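Local structure of Lin1840 protein (Listeria innocua serovar 6a, 4ZOC) at residues Cys22-Pro27 with Ser59-Ser64; Phe88-Ile93 with Asp129-Thr134. The protein probably hydrolyses terminal, non-reducing beta-D-glucosyl residues with release of beta-D-glucose, as a family 3 glycosidase involved in beta-1,2-glucan metabolism. The protein carries 2 engineered substitutions. All coordinates share one frame; numbering follows the deposited sequence.

In the fold
Both contacts belong to the TIM barrel of the glycoside hydrolase family 3 N-terminal region and follow one another along the chain without nesting or crossing. From the N terminus, strand 23-25 leads through helices 37-47 and 51-54 to strand 59-61, where interaction 1 closes the first beta-alpha-beta unit. The chain then passes through helix 66-79 to strand 87-90; helices 103-108 and 112-128 follow, and strand 133-134 closes the second such unit in interaction 2. Strands 59-61 and 87-90 are neighbours in the parallel sheet, probably hydrogen-bonded from Met89 N to Val60 O and from Gly62 N to Met89 O, so the two interactions join four consecutive barrel strands.

Interaction 1: residues Cys22-Pro27 with Ser59-Ser64; sequences CLQLSP and SVLGSS
Three backbone hydrogen bonds pair residues 23-25 with 59-61 as neighbouring parallel strands of the TIM barrel: Leu25 N donates to Ser59 O at 3.0 Å, Leu61 N to Leu25 O at 3.0 Å, and Ser59 N to Leu23 O at 3.2 Å. The first and last lie in the carbonyl plane, whereas Leu61 N sits 40° above that of Leu25. A fourth bond runs between side chains on the face shared by Gln24 and Ser59. With CG anti to the backbone N and an extended chain beyond it, Gln24 brings its amide alongside Ser59, and NE2 reaches OG at 2.9 Å, almost straight (166°) and close to the amide plane. Ser59 OG is also hydrogen-bonded to Val87 O of the next strand, so this hydroxyl links three strands. The other end of the amide, Gln24 OE1, is buried without a polar partner; Leu61, crossing Gln24 at about a right angle, sets CB and CD1 against it. On the other face, that of Leu25 and Val60, Val60 CG1 touches Pro27 CB at 4.0 Å, and helix 66-79 covers Pro27 through Asp68 and Ile72. Beyond the strands Pro27 CG and CD meet the backbone carbonyls of Gly62 and Leu61, with CD 3.2 Å from Leu61 O. That same carbonyl accepts a hydrogen bond from a water, which also lies 2.6 Å from Ser26 OG.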
ATOM      1  N   CYS A  22      27.462  18.824  18.216  1.00  9.93           N
ATOM      2  CA  CYS A  22      26.527  17.970  17.504  1.00 10.07           C
ATOM      3  C   CYS A  22      25.106  17.932  18.095  1.00 12.32           C
ATOM      4  O   CYS A  22      24.336  17.028  17.748  1.00 12.79           O
ATOM      5  CB  CYS A  22      27.072  16.522  17.407  1.00 11.94           C
ATOM      6  SG  CYS A  22      28.662  16.449  16.541  1.00 13.25           S
ATOM      7  N   LEU A  23      24.773  18.916  18.946  1.00  9.18           N
ATOM      8  CA  LEU A  23      23.480  19.068  19.564  1.00  9.47           C
ATOM      9  C   LEU A  23      22.765  20.364  19.103  1.00 11.06           C
ATOM     10  O   LEU A  23      23.353  21.443  19.051  1.00 11.36           O
ATOM     11  CB  LEU A  23      23.641  19.094  21.042  1.00  9.22           C
ATOM     12  CG  LEU A  23      22.374  19.355  21.845  1.00  9.52           C
ATOM     13  CD1 LEU A  23      21.425  18.193  21.818  1.00 11.09           C
ATOM     14  CD2 LEU A  23      22.789  19.703  23.236  1.00 10.90           C
ATOM     15  N   GLN A  24      21.494  20.220  18.776  1.00  9.55           N
ATOM     16  CA  GLN A  24      20.607  21.343  18.473  1.00  8.60           C
ATOM     17  C   GLN A  24      19.489  21.453  19.498  1.00  8.08           C
ATOM     18  O   GLN A  24      18.831  20.451  19.832  1.00  9.36           O
ATOM     19  CB  GLN A  24      20.014  21.210  17.049  1.00  9.15           C
ATOM     20  CG  GLN A  24      19.220  22.395  16.585  1.00  8.21           C
ATOM     21  CD  GLN A  24      18.676  22.137  15.223  1.00  8.98           C
ATOM     22  OE1 GLN A  24      17.827  21.216  15.029  1.00  9.59           O
ATOM     23  NE2 GLN A  24      19.167  22.890  14.238  1.00  8.21           N
ATOM     24  N   LEU A  25      19.278  22.700  19.971  1.00  8.69           N
ATOM     25  CA  LEU A  25      18.294  23.011  21.009  1.00  9.14           C
ATOM     26  C   LEU A  25      17.321  24.097  20.627  1.00  9.05           C
ATOM     27  O   LEU A  25      17.656  24.958  19.833  1.00  9.32           O
ATOM     28  CB  LEU A  25      18.989  23.386  22.318  1.00 10.54           C
ATOM     29  CG  LEU A  25      19.895  22.349  22.856  1.00 10.38           C
ATOM     30  CD1 LEU A  25      20.563  22.993  24.083  1.00 14.11           C
ATOM     31  CD2 LEU A  25      19.213  21.079  23.267  1.00 13.31           C
ATOM     32  N   SER A  26      16.128  24.064  21.247  1.00 10.27           N
ATOM     33  CA  SER A  26      15.157  25.139  21.114  1.00 11.75           C
ATOM     34  C   SER A  26      15.742  26.410  21.756  1.00 12.23           C
ATOM     35  O   SER A  26      16.593  26.287  22.663  1.00 13.18           O
ATOM     36  CB  SER A  26      13.898  24.758  21.843  1.00 13.48           C
ATOM     37  OG  SER A  26      13.212  23.740  21.124  1.00 13.05           O
ATOM     38  N   PRO A  27      15.297  27.605  21.337  1.00 11.15           N
ATOM     39  CA  PRO A  27      16.020  28.810  21.776  1.00 11.27           C
ATOM     40  C   PRO A  27      15.974  29.083  23.291  1.00 13.80           C
ATOM     41  O   PRO A  27      16.914  29.697  23.886  1.00 14.51           O
ATOM     42  CB  PRO A  27      15.323  29.934  21.037  1.00 11.57           C
ATOM     43  CG  PRO A  27      13.943  29.373  20.658  1.00 12.10           C
ATOM     44  CD  PRO A  27      14.277  27.927  20.333  1.00 13.05           C
ATOM     45  N   SER A  59      23.822  24.319  17.632  1.00  8.32           N
ATOM     46  CA  SER A  59      22.775  25.005  16.871  1.00  8.72           C
ATOM     47  C   SER A  59      21.506  25.253  17.680  1.00  7.93           C
ATOM     48  O   SER A  59      21.202  24.519  18.575  1.00  9.67           O
ATOM     49  CB  SER A  59      22.499  24.106  15.587  1.00  8.82           C
ATOM     50  OG  SER A  59      21.426  24.630  14.803  1.00  9.72           O
ATOM     51  N   VAL A  60      20.752  26.283  17.276  1.00  8.51           N
ATOM     52  CA  VAL A  60      19.432  26.586  17.682  1.00  8.92           C
ATOM     53  C   VAL A  60      18.434  26.251  16.610  1.00 11.38           C
ATOM     54  O   VAL A  60      18.680  26.552  15.454  1.00 10.35           O
ATOM     55  CB  VAL A  60      19.336  28.108  17.907  1.00  8.88           C
ATOM     56  CG1 VAL A  60      17.935  28.502  18.333  1.00 11.89           C
ATOM     57  CG2 VAL A  60      20.308  28.499  18.998  1.00 11.99           C
ATOM     58  N   LEU A  61      17.290  25.642  16.970  1.00 11.36           N
ATOM     59  CA  LEU A  61      16.192  25.659  15.976  1.00 12.47           C
ATOM     60  C   LEU A  61      14.947  26.328  16.499  1.00  9.55           C
ATOM     61  O   LEU A  61      14.596  26.224  17.695  1.00  9.26           O
ATOM     62  CB  LEU A  61      15.855  24.296  15.414  1.00 18.68           C
ATOM     63  CG  LEU A  61      14.823  23.502  16.217  1.00 17.59           C
ATOM     64  CD1 LEU A  61      14.416  22.298  15.406  1.00 21.52           C
ATOM     65  CD2 LEU A  61      15.566  23.110  17.455  1.00 21.56           C
ATOM     66  N   GLY A  62      14.325  27.096  15.612  1.00  9.06           N
ATOM     67  CA  GLY A  62      13.118  27.751  15.921  1.00 10.87           C
ATOM     68  C   GLY A  62      13.235  28.990  16.839  1.00  9.56           C
ATOM     69  O   GLY A  62      12.354  29.228  17.658  1.00  9.68           O
ATOM     70  N   SER A  63      14.298  29.756  16.656  1.00  9.24           N
ATOM     71  CA  SER A  63      14.331  31.137  17.195  1.00 10.87           C
ATOM     72  C   SER A  63      12.994  31.877  16.887  1.00 13.10           C
ATOM     73  O   SER A  63      12.385  31.645  15.861  1.00 12.83           O
ATOM     74  CB  SER A  63      15.509  31.924  16.654  1.00 11.34           C
ATOM     75  OG  SER A  63      15.455  33.273  17.066  1.00 13.13           O
ATOM     76  N   SER A  64      12.515  32.689  17.837  1.00 12.73           N
ATOM     77  CA  SER A  64      11.238  33.349  17.666  1.00 14.26           C
ATOM     78  C   SER A  64      11.296  34.652  16.935  1.00 11.26           C
ATOM     79  O   SER A  64      10.247  35.117  16.477  1.00 13.58           O
ATOM     80  CB  SER A  64      10.464  33.491  19.025  1.00 14.79           C
ATOM     81  OG  SER A  64      11.223  34.233  19.951  1.00 14.21           O
TER
HETATM   82  O   HOH W   1      12.399  24.790  18.919  1.00 14.40           O

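Interaction 2: residues Phe88-Ile93 with Asp129-Thr134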
ATOM      1  N   PHE A  88      21.526  28.965  13.337  1.00  8.21           N
ATOM      2  CA  PHE A  88      20.078  29.079  13.607  1.00  8.13           C
ATOM      3  C   PHE A  88      19.311  28.540  12.420  1.00  7.77           C
ATOM      4  O   PHE A  88      19.473  29.011  11.271  1.00  8.95           O
ATOM      5  CB  PHE A  88      19.707  30.559  13.807  1.00  8.43           C
ATOM      6  CG  PHE A  88      20.140  31.123  15.151  1.00  9.77           C
ATOM      7  CD1 PHE A  88      21.487  31.466  15.391  1.00 10.21           C
ATOM      8  CD2 PHE A  88      19.215  31.241  16.185  1.00 12.01           C
ATOM      9  CE1 PHE A  88      21.852  31.933  16.633  1.00  9.43           C
ATOM     10  CE2 PHE A  88      19.564  31.746  17.431  1.00 11.96           C
ATOM     11  CZ  PHE A  88      20.902  32.068  17.665  1.00 10.23           C
ATOM     12  N   MET A  89      18.462  27.571  12.700  1.00  8.50           N
ATOM     13  CA  MET A  89      17.668  26.915  11.691  1.00  8.32           C
ATOM     14  C   MET A  89      16.176  27.017  12.001  1.00  9.04           C
ATOM     15  O   MET A  89      15.761  27.155  13.185  1.00  8.71           O
ATOM     16  CB  MET A  89      18.053  25.447  11.661  1.00  9.26           C
ATOM     17  CG  MET A  89      19.536  25.177  11.634  1.00  8.17           C
ATOM     18  SD  MET A  89      19.961  23.561  10.980  1.00  8.55           S
ATOM     19  CE  MET A  89      21.689  23.546  11.394  1.00  7.86           C
ATOM     20  N   ALA A  90      15.354  26.967  10.942  1.00  8.87           N
ATOM     21  CA  ALA A  90      13.911  27.131  11.181  1.00  9.63           C
ATOM     22  C   ALA A  90      13.109  26.461  10.087  1.00  8.48           C
ATOM     23  O   ALA A  90      13.631  26.181   9.003  1.00  7.49           O
ATOM     24  CB  ALA A  90      13.574  28.609  11.230  1.00  9.11           C
ATOM     25  N   ASP A  91      11.837  26.233  10.374  1.00  8.34           N
ATOM     26  CA  ASP A  91      10.903  25.705   9.363  1.00  9.68           C
ATOM     27  C   ASP A  91      10.264  26.841   8.565  1.00  9.77           C
ATOM     28  O   ASP A  91       9.282  27.407   9.027  1.00 13.53           O
ATOM     29  CB  ASP A  91       9.836  24.887  10.082  1.00 11.90           C
ATOM     30  CG  ASP A  91      10.416  23.552  10.580  1.00 11.76           C
ATOM     31  OD1 ASP A  91      10.769  22.673   9.742  1.00 17.37           O
ATOM     32  OD2 ASP A  91      10.495  23.398  11.748  1.00 14.94           O
ATOM     33  N   VAL A  92      10.883  27.190   7.424  1.00  7.36           N
ATOM     34  CA  VAL A  92      10.363  28.108   6.432  1.00  8.01           C
ATOM     35  C   VAL A  92       9.974  27.307   5.211  1.00  7.16           C
ATOM     36  O   VAL A  92      10.769  26.994   4.368  1.00  8.53           O
ATOM     37  CB  VAL A  92      11.334  29.308   6.194  1.00  8.62           C
ATOM     38  CG1 VAL A  92      10.581  30.415   5.492  1.00  8.70           C
ATOM     39  CG2 VAL A  92      11.972  29.631   7.550  1.00  7.92           C
ATOM     40  N   ILE A  93       8.696  26.928   5.180  1.00  7.03           N
ATOM     41  CA  ILE A  93       8.223  25.828   4.304  1.00  6.98           C
ATOM     42  C   ILE A  93       7.559  26.381   3.073  1.00  6.53           C
ATOM     43  O   ILE A  93       7.765  25.902   1.951  1.00  7.35           O
ATOM     44  CB  ILE A  93       7.260  24.898   5.061  1.00  6.65           C
ATOM     45  CG1 ILE A  93       7.907  24.440   6.421  1.00  7.52           C
ATOM     46  CG2 ILE A  93       6.748  23.763   4.152  1.00  5.84           C
ATOM     47  CD1 ILE A  93       9.322  23.864   6.240  1.00  7.97           C
ATOM     48  N   ASP A 129      14.873  38.010  10.028  1.00  9.59           N
ATOM     49  CA  ASP A 129      14.505  37.692  11.383  1.00 11.74           C
ATOM     50  C   ASP A 129      15.548  36.774  12.049  1.00 11.42           C
ATOM     51  O   ASP A 129      15.285  36.175  13.064  1.00 17.34           O
ATOM     52  CB  ASP A 129      13.079  37.099  11.407  1.00 11.26           C
ATOM     53  CG  ASP A 129      12.247  37.629  12.526  1.00 12.71           C
ATOM     54  OD1 ASP A 129      12.626  38.651  13.149  1.00 13.10           O
ATOM     55  OD2 ASP A 129      11.198  37.033  12.798  1.00 13.32           O
ATOM     56  N   GLY A 130      16.723  36.639  11.419  1.00 11.85           N
ATOM     57  CA  GLY A 130      17.873  36.014  12.020  1.00 13.20           C
ATOM     58  C   GLY A 130      18.144  34.537  11.746  1.00 14.68           C
ATOM     59  O   GLY A 130      18.994  33.962  12.364  1.00 16.32           O
ATOM     60  N   HIS A 131      17.384  33.935  10.851  1.00 12.74           N
ATOM     61  CA  HIS A 131      17.533  32.521  10.498  1.00  9.80           C
ATOM     62  C   HIS A 131      18.550  32.281   9.391  1.00  8.09           C
ATOM     63  O   HIS A 131      18.523  32.938   8.386  1.00 10.40           O
ATOM     64  CB  HIS A 131      16.178  31.964  10.046  1.00 10.31           C
ATOM     65  CG  HIS A 131      15.070  32.160  11.041  1.00  9.26           C
ATOM     66  ND1 HIS A 131      15.028  31.522  12.264  1.00  9.04           N
ATOM     67  CD2 HIS A 131      13.991  32.976  11.011  1.00  7.51           C
ATOM     68  CE1 HIS A 131      13.958  31.905  12.927  1.00  8.60           C
ATOM     69  NE2 HIS A 131      13.324  32.801  12.193  1.00  8.70           N
ATOM     70  N   HIS A 132      19.378  31.242   9.562  1.00  8.99           N
ATOM     71  CA  HIS A 132      20.466  30.896   8.633  1.00  8.30           C
ATOM     72  C   HIS A 132      20.110  29.755   7.704  1.00  8.43           C
ATOM     73  O   HIS A 132      20.659  29.690   6.618  1.00  9.72           O
ATOM     74  CB  HIS A 132      21.707  30.440   9.346  1.00  7.28           C
ATOM     75  CG  HIS A 132      22.164  31.426  10.388  1.00 10.26           C
ATOM     76  ND1 HIS A 132      22.850  31.050  11.510  1.00  9.09           N
ATOM     77  CD2 HIS A 132      22.021  32.769  10.459  1.00  9.69           C
ATOM     78  CE1 HIS A 132      23.080  32.118  12.268  1.00 12.11           C
ATOM     79  NE2 HIS A 132      22.618  33.180  11.643  1.00  9.53           N
ATOM     80  N   VAL A 133      19.296  28.817   8.174  1.00  8.21           N
ATOM     81  CA  VAL A 133      18.905  27.615   7.423  1.00  7.47           C
ATOM     82  C   VAL A 133      17.414  27.406   7.476  1.00  8.26           C
ATOM     83  O   VAL A 133      16.806  27.597   8.519  1.00  9.74           O
ATOM     84  CB  VAL A 133      19.514  26.314   8.129  1.00  7.49           C
ATOM     85  CG1 VAL A 133      19.208  25.018   7.420  1.00  8.12           C
ATOM     86  CG2 VAL A 133      20.995  26.424   8.290  1.00  8.97           C
ATOM     87  N   THR A 134      16.831  26.951   6.369  1.00  8.83           N
ATOM     88  CA  THR A 134      15.475  26.449   6.428  1.00  7.47           C
ATOM     89  C   THR A 134      15.387  24.974   6.128  1.00  8.01           C
ATOM     90  O   THR A 134      16.078  24.481   5.225  1.00  7.62           O
ATOM     91  CB  THR A 134      14.538  27.210   5.461  1.00  7.58           C
ATOM     92  OG1 THR A 134      13.217  26.658   5.566  1.00  9.16           O
ATOM     93  CG2 THR A 134      14.969  27.107   3.937  1.00  6.86           C
TER
HETATM   94  O   HOH W   2      16.141  29.655  14.346  1.00  9.85           O
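The third and fourth strands of the barrel, 87-90 and 133-134, meet here just after helix 112-128 ends in a Schellman motif at Gly130, whose phi is positive. Phe88 O grips two successive amides: His132 N at 2.8 Å, from above the carbonyl plane, and Val133 N at 3.1 Å, within it. Ala90 N then donates to Val133 O at 2.9 Å, continuing the parallel ladder. On the face of the sheet carrying Met89 and Val133, the two side chains run side by side, and the extended thioether lays CG and SD along the valine branches. Phe88 and His132 also point the same way; the phenyl edge, through CD1, comes to CE1 on the histidine in an offset edge-to-face pair with planes at 85°, while Phe88 CB sits over the imidazole face. The His131 ring takes the methyl of Ala90 over one face, CB lying 3.8 Å from its centroid. In the ring plane its ND1 meets a water, which donates to Met89 O, and NE2 is hydrogen-bonded to Tyr96 OH, so both nitrogens are engaged and the ring's rotation is fixed. Past the end of strand 87-90, Val92 O accepts from Thr134 OG1, which is anti to its backbone N, at 2.7 Å, steeply to the C=O bond (108°). The side chain of Asp91 lies about 6 Å from a bound glucose, in keeping with the loops after the strands that line the substrate pocket of a beta/alpha barrel.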